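Long-range contacts in peptidoglycan N-acetylglucosamine deacetylase (Agathobacter rectalis, PDB 5JMU), which probably removes the acetyl group from N-acetylglucosamine units of peptidoglycan with a zinc-dependent catalytic domain, the part of the longer membrane protein described here: residues Val73-Ala78 against Asp94-Met99; Ile114-Gly119 against Gln135-Val140. All coordinates share one frame; numbering follows the deposited sequence. Where two conformers were deposited one is given.

How the contacts relate
Both contacts are buried and lie in one NodB homology domain, their centres about 11 Å apart. Contact 1 packs strand 72-77 of the main parallel sheet against helix 89-107. Contact 2 packs the loop after strand 113-114 against helix 132-142. They differ in chemistry. Contact 1 joins apolar packing to a carboxylate that accepts two hydrogen bonds close to the zinc site. Contact 2 has no hydrogen bond between its segments and rests on a phenylalanine ring and aliphatic groups. The two meet directly: Ile75 O lies 2.9 Å from Arg115 N, and His76 ND1 lies 2.9 Å from Arg115 O, both probable hydrogen bonds.

Contact 1: residues Val73-Ala78 against Asp94-Met99; sequences VAIHSA and DDLEQM. With ZN (zinc ion), chain C.
Asp95 reaches from its helix to Ser77 and Ala78 and receives two hydrogen bonds on one oxygen, OD2. With CG anti to the backbone N (chi1 -180°), the carboxylate is carried out beside its own carbonyl carbon toward these two residues. Ser77 OG donates to Asp95 OD2 at 2.7 Å, on the syn side and 28° out of the carboxylate plane. Ala78 N donates to the same OD2 at 3.0 Å from above the opposite face; this bond is bent, with an N-H...O angle of 137°. The other oxygen, OD1, accepts from Ser79 N. The carboxylate is thus gripped at both oxygens, which probably limits its rotation.

Strand 72-77 belongs to the parallel sheet of the NodB-type deacetylase fold, and helix 89-107 packs on it. The side chain of His76 leaves the strand on the side away from the helix, and its NE2 binds zinc at 2.1 Å. Asp28, His80 and three waters complete the site. Ser77 OG is also hydrogen-bonded to His80 N, so Ser77 links the Asp95 carboxylate to the backbone of this zinc ligand.

Ile75, Leu96, Ala78 and Met99 add apolar contacts. Ile75 lies across Leu96, nearly perpendicular, with CD1 4.0 Å from Leu96 CD2. Its other branch, CG2, meets CB of Met99, a selenomethionine, at 3.9 Å; the two side chains run alongside in opposite senses. Met99 SE lies 3.8 Å from Ala78 CA.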
# COMPACT_ATOMS: atom_id res chain seq x y z
N VAL A 73 6.13 -2.77 -6.27
CA VAL A 73 4.80 -2.85 -6.85
C VAL A 73 4.08 -4.04 -6.21
O VAL A 73 4.58 -5.19 -6.26
CB VAL A 73 4.89 -3.01 -8.39
CG1 VAL A 73 3.47 -3.31 -8.97
CG2 VAL A 73 5.46 -1.75 -8.96
N ALA A 74 2.97 -3.73 -5.55
CA ALA A 74 2.22 -4.72 -4.78
C ALA A 74 0.74 -4.71 -5.22
O ALA A 74 0.29 -3.79 -5.90
CB ALA A 74 2.36 -4.42 -3.29
N ILE A 75 -0.02 -5.73 -4.82
CA ILE A 75 -1.42 -5.81 -5.24
C ILE A 75 -2.37 -5.14 -4.29
O ILE A 75 -2.22 -5.33 -3.10
CB ILE A 75 -1.82 -7.29 -5.35
CG1 ILE A 75 -1.02 -7.95 -6.46
CG2 ILE A 75 -3.34 -7.41 -5.66
CD1 ILE A 75 -1.18 -9.51 -6.57
N HIS A 76 -3.32 -4.34 -4.80
CA HIS A 76 -4.46 -3.87 -3.99
C HIS A 76 -5.70 -4.64 -4.46
O HIS A 76 -6.23 -5.50 -3.76
CB HIS A 76 -4.60 -2.35 -4.10
CG HIS A 76 -5.49 -1.70 -3.07
ND1 HIS A 76 -5.60 -2.14 -1.76
CD2 HIS A 76 -6.28 -0.60 -3.18
CE1 HIS A 76 -6.45 -1.34 -1.12
NE2 HIS A 76 -6.89 -0.41 -1.96
N SER A 77 -6.08 -4.40 -5.71
CA SER A 77 -7.22 -5.11 -6.29
C SER A 77 -7.40 -4.70 -7.75
O SER A 77 -7.20 -3.55 -8.07
CB SER A 77 -8.51 -4.79 -5.51
OG SER A 77 -9.64 -5.25 -6.24
N ALA A 78 -7.74 -5.63 -8.63
CA ALA A 78 -7.95 -5.21 -10.01
C ALA A 78 -9.16 -4.30 -10.11
O ALA A 78 -9.09 -3.22 -10.69
CB ALA A 78 -8.09 -6.45 -10.96
N ASP A 94 -9.78 -14.60 -7.77
CA ASP A 94 -9.87 -14.29 -9.20
C ASP A 94 -9.43 -12.85 -9.46
O ASP A 94 -8.65 -12.56 -10.37
CB ASP A 94 -11.28 -14.51 -9.74
CG ASP A 94 -11.63 -15.99 -9.97
OD1 ASP A 94 -10.75 -16.86 -9.93
OD2 ASP A 94 -12.82 -16.25 -10.20
N ASP A 95 -9.93 -11.93 -8.64
CA ASP A 95 -9.51 -10.54 -8.77
C ASP A 95 -8.04 -10.31 -8.44
O ASP A 95 -7.35 -9.58 -9.17
CB ASP A 95 -10.41 -9.67 -7.88
CG ASP A 95 -10.04 -8.19 -7.96
OD1 ASP A 95 -10.62 -7.50 -8.83
OD2 ASP A 95 -9.23 -7.77 -7.10
N LEU A 96 -7.53 -10.95 -7.39
CA LEU A 96 -6.13 -10.77 -7.01
C LEU A 96 -5.23 -11.26 -8.15
O LEU A 96 -4.25 -10.58 -8.54
CB LEU A 96 -5.84 -11.53 -5.70
CG LEU A 96 -4.40 -11.50 -5.20
CD1 LEU A 96 -4.43 -11.68 -3.69
CD2 LEU A 96 -3.55 -12.64 -5.77
N GLU A 97 -5.59 -12.41 -8.72
CA GLU A 97 -4.80 -12.97 -9.82
C GLU A 97 -4.84 -12.12 -11.08
O GLU A 97 -3.84 -12.02 -11.80
CB GLU A 97 -5.28 -14.40 -10.13
CG GLU A 97 -4.91 -15.37 -9.01
CD GLU A 97 -5.49 -16.76 -9.27
OE1 GLU A 97 -6.06 -16.97 -10.39
OE2 GLU A 97 -5.39 -17.62 -8.36
N GLN A 98 -5.99 -11.52 -11.36
CA GLN A 98 -6.05 -10.59 -12.51
C GLN A 98 -5.06 -9.43 -12.30
O GLN A 98 -4.34 -9.01 -13.24
CB GLN A 98 -7.47 -10.06 -12.67
CG GLN A 98 -8.37 -11.12 -13.33
CD GLN A 98 -9.84 -10.84 -13.13
OE1 GLN A 98 -10.65 -11.75 -12.95
NE2 GLN A 98 -10.20 -9.55 -13.14
N MSE A 99 -5.00 -8.90 -11.09
CA MSE A 99 -4.11 -7.79 -10.83
C MSE A 99 -2.64 -8.25 -10.91
O MSE A 99 -1.78 -7.56 -11.47
CB MSE A 99 -4.40 -7.17 -9.45
CG MSE A 99 -3.64 -5.83 -9.27
SE MSE A 99 -4.30 -4.44 -10.52
CE MSE A 99 -2.73 -4.20 -11.71
ZN ZN C . -8.23 1.19 -1.74
O HOH W 1 -7.06 2.07 -0.29
O HOH W 2 -9.50 2.85 -1.40
O HOH W 3 -9.28 0.21 -0.11

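Contact 2: residues Ile114-Gly119 against Gln135-Val140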
# COMPACT_ATOMS: atom_id res chain seq x y z
N ILE A 114 0.57 -7.87 -0.79
CA ILE A 114 -0.73 -7.30 -1.09
C ILE A 114 -1.20 -6.39 0.03
O ILE A 114 -0.66 -6.42 1.16
CB ILE A 114 -1.82 -8.40 -1.34
CG1 ILE A 114 -2.27 -9.03 -0.01
CG2 ILE A 114 -1.29 -9.48 -2.25
CD1 ILE A 114 -3.55 -9.90 -0.18
N ARG A 115 -2.20 -5.56 -0.26
CA ARG A 115 -2.93 -4.85 0.79
C ARG A 115 -4.40 -5.08 0.51
O ARG A 115 -4.90 -4.69 -0.55
CB ARG A 115 -2.62 -3.36 0.81
CG ARG A 115 -3.54 -2.60 1.84
CD ARG A 115 -3.04 -1.17 1.99
NE ARG A 115 -1.81 -1.11 2.76
CZ ARG A 115 -0.94 -0.08 2.67
NH1 ARG A 115 -1.18 0.92 1.81
NH2 ARG A 115 0.16 -0.03 3.45
N PHE A 116 -5.11 -5.66 1.47
CA PHE A 116 -6.53 -5.89 1.30
C PHE A 116 -7.27 -4.57 1.18
O PHE A 116 -7.00 -3.64 1.96
CB PHE A 116 -7.10 -6.62 2.51
CG PHE A 116 -6.66 -8.03 2.65
CD1 PHE A 116 -7.24 -9.06 1.89
CD2 PHE A 116 -5.66 -8.36 3.57
CE1 PHE A 116 -6.86 -10.40 2.06
CE2 PHE A 116 -5.25 -9.73 3.73
CZ PHE A 116 -5.84 -10.75 2.97
N PRO A 117 -8.23 -4.46 0.23
CA PRO A 117 -9.07 -3.27 0.21
C PRO A 117 -9.83 -3.13 1.53
O PRO A 117 -10.44 -4.07 2.03
CB PRO A 117 -9.99 -3.52 -1.01
CG PRO A 117 -9.06 -4.32 -1.96
CD PRO A 117 -8.38 -5.29 -1.01
N GLY A 118 -9.73 -1.94 2.12
CA GLY A 118 -10.30 -1.64 3.42
C GLY A 118 -9.39 -2.04 4.57
O GLY A 118 -9.73 -1.82 5.74
N GLY A 119 -8.23 -2.63 4.26
CA GLY A 119 -7.34 -3.19 5.28
C GLY A 119 -7.75 -4.61 5.66
O GLY A 119 -8.90 -5.00 5.42
N GLN A 135 -10.74 -16.18 6.78
CA GLN A 135 -10.25 -17.17 5.79
C GLN A 135 -9.15 -16.57 4.92
O GLN A 135 -8.13 -17.22 4.69
CB GLN A 135 -11.37 -17.67 4.88
CG GLN A 135 -12.50 -18.43 5.66
CD GLN A 135 -11.97 -19.58 6.52
OE1 GLN A 135 -11.11 -20.35 6.07
NE2 GLN A 135 -12.46 -19.70 7.76
N LEU A 136 -9.37 -15.38 4.39
CA LEU A 136 -8.39 -14.85 3.45
C LEU A 136 -6.99 -14.56 4.02
O LEU A 136 -6.00 -14.73 3.30
CB LEU A 136 -8.90 -13.54 2.80
CG LEU A 136 -10.09 -13.74 1.85
CD1 LEU A 136 -10.58 -12.35 1.35
CD2 LEU A 136 -9.68 -14.67 0.65
N VAL A 137 -6.86 -14.15 5.29
CA VAL A 137 -5.50 -13.92 5.80
C VAL A 137 -4.79 -15.27 5.83
O VAL A 137 -3.58 -15.33 5.56
CB VAL A 137 -5.45 -13.21 7.16
CG1 VAL A 137 -5.99 -11.78 7.01
CG2 VAL A 137 -6.17 -13.99 8.28
N ASN A 138 -5.53 -16.33 6.09
CA ASN A 138 -4.90 -17.64 6.04
C ASN A 138 -4.64 -18.10 4.60
O ASN A 138 -3.55 -18.64 4.31
CB ASN A 138 -5.77 -18.62 6.85
CG ASN A 138 -5.65 -18.37 8.38
OD1 ASN A 138 -4.62 -18.71 8.96
ND2 ASN A 138 -6.69 -17.76 9.02
N ASP A 139 -5.56 -17.86 3.69
CA ASP A 139 -5.37 -18.30 2.29
C ASP A 139 -4.23 -17.53 1.62
O ASP A 139 -3.46 -18.12 0.83
CB ASP A 139 -6.66 -18.13 1.50
CG ASP A 139 -7.77 -19.06 1.98
OD1 ASP A 139 -7.46 -20.20 2.33
OD2 ASP A 139 -8.92 -18.62 2.09
N VAL A 140 -4.11 -16.23 1.87
CA VAL A 140 -3.05 -15.44 1.26
C VAL A 140 -1.70 -15.97 1.74
O VAL A 140 -0.76 -16.13 0.97
CB VAL A 140 -3.28 -13.94 1.62
CG1 VAL A 140 -2.03 -13.09 1.42
CG2 VAL A 140 -4.44 -13.39 0.80
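A type II beta turn, Phe116 to Gly119, follows strand 113-114 in this NodB-type deacetylase domain. Phe116 at its start and Ile114 just before it pack on helix 132-142. Gly118 and Gly119 both have positive phi, and at the backbone angles of Gly119 a side chain would run into the preceding carbonyl oxygen. Next to Phe116, Pro117 packs on the zinc ligand His76, so the turn borders the metal site.

Phe116 extends from the turn toward the helix. Ile114 CD1 lies over one face of its ring, 3.9 Å above the plane and offset toward the rim. The chi1 of Ile114 (76°) puts CG1, which carries this methyl, between the backbone N and the carbonyl carbon. The same CD1 meets Val140 CG2 tip to tip at 3.7 Å. The far end of the ring is approached obliquely by three helix residues. CE1 lies 3.8 Å from Leu136 CB. CE2, across the ring tip from CE1, lies 3.9 Å from Val137 CG1, and the Val137 side chain runs nearly perpendicular to that of Phe116. CZ meets Val140 CG2 at 3.7 Å. Val137 and Val140 were each deposited in two conformers, and their contacts hold for the one described here. Tyr147 and Phe92 also pack on this ring, the former edge-to-face. An alanine in place of Phe116 would probably open a gap beside Ile114, Leu136, Val137 and Val140 and deprive both aromatic neighbours of their ring partner. The turn itself is closed by a hydrogen bond from Gly119 N to Phe116 O at 2.8 Å.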